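Local atomic coordinates of Serine/threonine-protein kinase Tel1 (Chaetomium thermophilum, PDB entry 6SKY), a protein that phosphorylates proteins on serine or threonine as an ATP-dependent kinase of the ATM subfamily and probably signals DNA damage to the checkpoint machinery. Residues A1756-N1761 and E1833-N1838; E1826-T1831 and A1875-R1880. All coordinates share one frame; numbering follows the deposited sequence.

Contact 1 (A1756-N1761 and E1833-N1838)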
loop_
_atom_site.group_PDB
_atom_site.type_symbol
_atom_site.label_atom_id
_atom_site.label_comp_id
_atom_site.label_asym_id
_atom_site.label_seq_id
_atom_site.Cartn_x
_atom_site.Cartn_y
_atom_site.Cartn_z
ATOM N N ALA A 1756 -21.152 -55.700 -2.162
ATOM C CA ALA A 1756 -22.568 -55.704 -1.849
ATOM C C ALA A 1756 -23.081 -54.312 -1.556
ATOM O O ALA A 1756 -24.291 -54.132 -1.424
ATOM C CB ALA A 1756 -22.858 -56.608 -0.653
ATOM N N LEU A 1757 -22.190 -53.332 -1.444
ATOM C CA LEU A 1757 -22.613 -51.958 -1.259
ATOM C C LEU A 1757 -23.205 -51.357 -2.525
ATOM O O LEU A 1757 -23.800 -50.278 -2.457
ATOM C CB LEU A 1757 -21.429 -51.119 -0.785
ATOM C CG LEU A 1757 -21.754 -49.847 -0.006
ATOM C CD1 LEU A 1757 -22.145 -50.185 1.404
ATOM C CD2 LEU A 1757 -20.577 -48.915 -0.018
ATOM N N GLU A 1758 -23.082 -52.030 -3.666
ATOM C CA GLU A 1758 -23.504 -51.466 -4.938
ATOM C C GLU A 1758 -24.850 -51.975 -5.422
ATOM O O GLU A 1758 -25.350 -51.466 -6.429
ATOM C CB GLU A 1758 -22.452 -51.740 -6.009
ATOM C CG GLU A 1758 -21.149 -51.031 -5.759
ATOM C CD GLU A 1758 -20.142 -51.270 -6.853
ATOM O OE1 GLU A 1758 -19.911 -52.445 -7.203
ATOM O OE2 GLU A 1758 -19.584 -50.281 -7.373
ATOM N N ASN A 1759 -25.446 -52.955 -4.751
ATOM C CA ASN A 1759 -26.758 -53.137 -5.359
ATOM C C ASN A 1759 -27.799 -52.294 -4.631
ATOM O O ASN A 1759 -27.721 -52.129 -3.414
ATOM C CB ASN A 1759 -27.177 -54.603 -5.338
ATOM C CG ASN A 1759 -27.080 -55.214 -3.969
ATOM O OD1 ASN A 1759 -26.232 -54.830 -3.172
ATOM N ND2 ASN A 1759 -27.946 -56.178 -3.686
ATOM N N PRO A 1760 -28.784 -51.770 -5.348
ATOM C CA PRO A 1760 -29.705 -50.793 -4.753
ATOM C C PRO A 1760 -30.572 -51.334 -3.629
ATOM O O PRO A 1760 -31.449 -50.621 -3.137
ATOM C CB PRO A 1760 -30.565 -50.363 -5.946
ATOM C CG PRO A 1760 -29.735 -50.662 -7.133
ATOM C CD PRO A 1760 -29.000 -51.910 -6.794
ATOM N N ASN A 1761 -30.361 -52.580 -3.221
ATOM C CA ASN A 1761 -31.106 -53.169 -2.118
ATOM C C ASN A 1761 -30.181 -53.656 -1.014
ATOM O O ASN A 1761 -30.508 -54.599 -0.298
ATOM C CB ASN A 1761 -31.991 -54.310 -2.609
ATOM C CG ASN A 1761 -33.151 -53.825 -3.440
ATOM O OD1 ASN A 1761 -33.211 -54.066 -4.643
ATOM N ND2 ASN A 1761 -34.086 -53.140 -2.802
ATOM N N GLU A 1833 -19.723 -44.785 -8.126
ATOM C CA GLU A 1833 -20.929 -43.993 -8.286
ATOM C C GLU A 1833 -22.174 -44.756 -7.840
ATOM O O GLU A 1833 -23.043 -44.164 -7.189
ATOM C CB GLU A 1833 -21.083 -43.525 -9.729
ATOM C CG GLU A 1833 -22.097 -42.419 -9.867
ATOM C CD GLU A 1833 -21.761 -41.232 -8.994
ATOM O OE1 GLU A 1833 -20.562 -40.895 -8.890
ATOM O OE2 GLU A 1833 -22.689 -40.641 -8.402
ATOM N N PRO A 1834 -22.328 -46.045 -8.168
ATOM C CA PRO A 1834 -23.493 -46.779 -7.656
ATOM C C PRO A 1834 -23.456 -47.031 -6.159
ATOM O O PRO A 1834 -24.488 -47.410 -5.592
ATOM C CB PRO A 1834 -23.445 -48.096 -8.436
ATOM C CG PRO A 1834 -22.027 -48.251 -8.806
ATOM C CD PRO A 1834 -21.570 -46.873 -9.124
ATOM N N ALA A 1835 -22.318 -46.833 -5.500
ATOM C CA ALA A 1835 -22.191 -47.108 -4.079
ATOM C C ALA A 1835 -22.224 -45.856 -3.220
ATOM O O ALA A 1835 -22.141 -45.964 -1.998
ATOM C CB ALA A 1835 -20.899 -47.875 -3.805
ATOM N N LYS A 1836 -22.347 -44.674 -3.819
ATOM C CA LYS A 1836 -22.302 -43.445 -3.037
ATOM C C LYS A 1836 -23.530 -43.301 -2.147
ATOM O O LYS A 1836 -23.428 -42.829 -1.007
ATOM C CB LYS A 1836 -22.167 -42.246 -3.971
ATOM C CG LYS A 1836 -22.243 -40.912 -3.270
ATOM C CD LYS A 1836 -22.091 -39.742 -4.224
ATOM C CE LYS A 1836 -22.587 -38.462 -3.564
ATOM N NZ LYS A 1836 -22.337 -37.235 -4.366
ATOM N N GLU A 1837 -24.694 -43.719 -2.634
ATOM C CA GLU A 1837 -25.928 -43.507 -1.895
ATOM C C GLU A 1837 -26.088 -44.451 -0.713
ATOM O O GLU A 1837 -26.846 -44.138 0.206
ATOM C CB GLU A 1837 -27.124 -43.646 -2.831
ATOM C CG GLU A 1837 -28.373 -42.975 -2.323
ATOM C CD GLU A 1837 -28.148 -41.516 -1.976
ATOM O OE1 GLU A 1837 -27.507 -40.800 -2.774
ATOM O OE2 GLU A 1837 -28.608 -41.082 -0.898
ATOM N N ASN A 1838 -25.411 -45.597 -0.717
ATOM C CA ASN A 1838 -25.356 -46.447 0.464
ATOM C C ASN A 1838 -24.254 -46.028 1.415
ATOM O O ASN A 1838 -24.368 -46.232 2.628
ATOM C CB ASN A 1838 -25.132 -47.906 0.069
ATOM C CG ASN A 1838 -26.307 -48.505 -0.659
ATOM O OD1 ASN A 1838 -27.440 -48.068 -0.504
ATOM N ND2 ASN A 1838 -26.041 -49.527 -1.454
#
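Asn1838, in the first turn of helix 1836-1849, holds the backbone carbonyl of Leu1757 in the loop before helix 1762-1771. Its CG lies anti to its own carbonyl carbon (chi1 -68°), which carries the carboxamide across to the loop, where Asn1838 ND2 donates to Leu1757 O at 2.6 Å. The acceptor lies near the amide plane, whereas the donor sits above the plane of the carbonyl, off its lone pairs. The two side chains run antiparallel past one another, so that Leu1757 CG comes to 3.9 Å from Asn1838 CB. With its CG anti to the backbone N (chi1 -156°), Leu1757 also brings CD2 to 3.9 Å from Ala1835 CB. The Ala1835 methyl is also met by Glu1758, whose CG lies 3.7 Å from Ala1835 CB. The extended Glu1758 chain then lies beside the ring of Pro1834 with the same heading, its OE2 3.5 Å from Pro1834 CG. Its carboxylate is tied elsewhere, by a salt bridge to Arg1755 and a hydrogen bond to Ser1832. An alanine in place of Asn1838 removes the ND2 donor to Leu1757 O and would probably loosen the loop against the first turn of the helix. The arrangement is a loop-to-helix junction of an alpha solenoid, in which the loop packs on the type I turn Glu1833-Lys1836 leading into helix 1836-1849.

Contact 2 (E1826-T1831 and A1875-R1880)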
loop_
_atom_site.group_PDB
_atom_site.type_symbol
_atom_site.label_atom_id
_atom_site.label_comp_id
_atom_site.label_asym_id
_atom_site.label_seq_id
_atom_site.Cartn_x
_atom_site.Cartn_y
_atom_site.Cartn_z
ATOM N N GLU A 1826 -13.868 -52.433 4.655
ATOM C CA GLU A 1826 -13.955 -52.546 3.208
ATOM C C GLU A 1826 -14.986 -51.612 2.602
ATOM O O GLU A 1826 -14.804 -51.160 1.469
ATOM C CB GLU A 1826 -14.302 -53.983 2.816
ATOM C CG GLU A 1826 -13.264 -55.002 3.223
ATOM C CD GLU A 1826 -12.087 -55.038 2.277
ATOM O OE1 GLU A 1826 -12.300 -54.865 1.061
ATOM O OE2 GLU A 1826 -10.947 -55.236 2.746
ATOM N N TRP A 1827 -16.063 -51.323 3.330
ATOM C CA TRP A 1827 -17.126 -50.478 2.803
ATOM C C TRP A 1827 -16.746 -49.009 2.768
ATOM O O TRP A 1827 -17.211 -48.280 1.889
ATOM C CB TRP A 1827 -18.387 -50.643 3.635
ATOM C CG TRP A 1827 -19.063 -51.931 3.449
ATOM C CD1 TRP A 1827 -18.952 -52.765 2.390
ATOM C CD2 TRP A 1827 -19.969 -52.550 4.357
ATOM N NE1 TRP A 1827 -19.735 -53.870 2.575
ATOM C CE2 TRP A 1827 -20.370 -53.760 3.782
ATOM C CE3 TRP A 1827 -20.478 -52.196 5.604
ATOM C CZ2 TRP A 1827 -21.253 -54.618 4.407
ATOM C CZ3 TRP A 1827 -21.351 -53.046 6.222
ATOM C CH2 TRP A 1827 -21.733 -54.242 5.625
ATOM N N LEU A 1828 -15.933 -48.547 3.712
ATOM C CA LEU A 1828 -15.592 -47.134 3.747
ATOM C C LEU A 1828 -14.570 -46.756 2.693
ATOM O O LEU A 1828 -14.502 -45.585 2.312
ATOM C CB LEU A 1828 -15.085 -46.747 5.134
ATOM C CG LEU A 1828 -16.117 -46.788 6.262
ATOM C CD1 LEU A 1828 -15.474 -46.430 7.569
ATOM C CD2 LEU A 1828 -17.280 -45.872 5.982
ATOM N N ASN A 1829 -13.780 -47.707 2.210
ATOM C CA ASN A 1829 -12.799 -47.453 1.158
ATOM C C ASN A 1829 -13.364 -47.839 -0.205
ATOM O O ASN A 1829 -12.806 -48.661 -0.920
ATOM C CB ASN A 1829 -11.512 -48.212 1.449
ATOM C CG ASN A 1829 -10.858 -47.776 2.736
ATOM O OD1 ASN A 1829 -10.602 -46.592 2.943
ATOM N ND2 ASN A 1829 -10.590 -48.728 3.615
ATOM N N PHE A 1830 -14.487 -47.232 -0.571
ATOM C CA PHE A 1830 -15.254 -47.666 -1.738
ATOM C C PHE A 1830 -15.589 -46.468 -2.615
ATOM O O PHE A 1830 -16.591 -45.787 -2.389
ATOM C CB PHE A 1830 -16.518 -48.386 -1.306
ATOM C CG PHE A 1830 -16.874 -49.543 -2.174
ATOM C CD1 PHE A 1830 -16.518 -50.825 -1.812
ATOM C CD2 PHE A 1830 -17.560 -49.352 -3.353
ATOM C CE1 PHE A 1830 -16.842 -51.892 -2.603
ATOM C CE2 PHE A 1830 -17.886 -50.416 -4.152
ATOM C CZ PHE A 1830 -17.528 -51.688 -3.776
ATOM N N THR A 1831 -14.766 -46.229 -3.627
ATOM C CA THR A 1831 -14.982 -45.143 -4.575
ATOM C C THR A 1831 -15.807 -45.679 -5.737
ATOM O O THR A 1831 -15.298 -46.432 -6.572
ATOM C CB THR A 1831 -13.649 -44.591 -5.068
ATOM O OG1 THR A 1831 -12.727 -44.508 -3.974
ATOM C CG2 THR A 1831 -13.839 -43.211 -5.674
ATOM N N ALA A 1875 -13.513 -40.253 7.499
ATOM C CA ALA A 1875 -13.336 -38.881 7.034
ATOM C C ALA A 1875 -13.153 -38.828 5.527
ATOM O O ALA A 1875 -13.765 -38.001 4.843
ATOM C CB ALA A 1875 -12.144 -38.245 7.734
ATOM N N ALA A 1876 -12.300 -39.700 4.987
ATOM C CA ALA A 1876 -12.122 -39.751 3.539
ATOM C C ALA A 1876 -13.427 -40.093 2.829
ATOM O O ALA A 1876 -13.774 -39.478 1.813
ATOM C CB ALA A 1876 -11.040 -40.761 3.189
ATOM N N ALA A 1877 -14.169 -41.064 3.359
ATOM C CA ALA A 1877 -15.441 -41.454 2.766
ATOM C C ALA A 1877 -16.420 -40.295 2.746
ATOM O O ALA A 1877 -17.084 -40.054 1.738
ATOM C CB ALA A 1877 -16.030 -42.631 3.530
ATOM N N ALA A 1878 -16.535 -39.569 3.856
ATOM C CA ALA A 1878 -17.448 -38.438 3.902
ATOM C C ALA A 1878 -16.980 -37.285 3.034
ATOM O O ALA A 1878 -17.799 -36.464 2.623
ATOM C CB ALA A 1878 -17.634 -37.971 5.339
ATOM N N THR A 1879 -15.682 -37.198 2.750
ATOM C CA THR A 1879 -15.212 -36.212 1.786
ATOM C C THR A 1879 -15.589 -36.599 0.367
ATOM O O THR A 1879 -15.865 -35.727 -0.460
ATOM C CB THR A 1879 -13.703 -36.044 1.892
ATOM O OG1 THR A 1879 -13.331 -35.962 3.267
ATOM C CG2 THR A 1879 -13.276 -34.781 1.214
ATOM N N ARG A 1880 -15.603 -37.899 0.063
ATOM C CA ARG A 1880 -16.054 -38.345 -1.251
ATOM C C ARG A 1880 -17.534 -38.055 -1.483
ATOM O O ARG A 1880 -17.933 -37.761 -2.611
ATOM C CB ARG A 1880 -15.778 -39.833 -1.417
ATOM C CG ARG A 1880 -14.585 -40.144 -2.278
ATOM C CD ARG A 1880 -13.715 -41.201 -1.649
ATOM N NE ARG A 1880 -14.491 -42.300 -1.099
ATOM C CZ ARG A 1880 -14.016 -43.167 -0.216
ATOM N NH1 ARG A 1880 -14.783 -44.140 0.244
ATOM N NH2 ARG A 1880 -12.771 -43.057 0.213
#
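Within the alpha solenoid, the chain leaving helix 1815-1827 packs against the last turn of helix 1871-1880, and a single arginine spans most of the junction. The Arg1880 chain bends at chi2 and chi3 (chi3 44°), which folds the guanidinium back along its own helix until one face lies over Ala1877 CA, 3.7 Å from the plane. From there Arg1880 NH1 donates to Leu1828 O at 2.5 Å, with an N-H...O angle of 151°. The acceptor lies at the edge of the guanidinium, near its plane, although NH1 itself stands above the plane of the carbonyl. Thr1831 OG1 sits over the opposite face, displaced from the centre of the group and 4.0 Å from Arg1880 NE, the two side chains being set roughly perpendicular. The same carbonyl oxygen of Leu1828 also rests against the methyl of Ala1877, and Leu1828 CD2 reaches Ala1877 CB more loosely, at 4.3 Å. Outside the two segments, Leu1828 packs on Val1869 and Arg1880 on Leu1839 of helix 1836-1849. Phe1830 N lies close to Arg1880 NH1, but both are donors and do not bond to each other; they converge on one acceptor, since Phe1830 N makes a weak bond of 3.3 Å to Leu1828 O. The positive guanidinium would probably polarise the Leu1828 carbonyl, so this one charged hydrogen bond, flanked by an alanine and a threonine, is likely to contribute much of the polar attraction between the chain after helix 1815-1827 and helix 1871-1880.

Overall arrangement
From the N terminus the chain first passes 1756-1761, the loop before helix 1762-1771, then 1826-1831 at the end of helix 1815-1827, 1833-1838 leading into helix 1836-1849, and lastly 1875-1880 on helix 1871-1880. Contact 1 closes a mostly helical excursion of 71 residues; contact 2 closes a loop of 43 residues, less than half of it helical. Because 1826-1831 falls inside the first loop and 1875-1880 beyond it, the two closures cross rather than nest. Their centres are about 12 Å apart, and Phe1830 joins them: its ring packs on Glu1758 and Ala1835, with CE2 3.6 Å from Glu1758 CD. They tie the loop before helix 1762-1771 to the turn between helices 1815-1827 and 1836-1849, and that turn to helix 1871-1880.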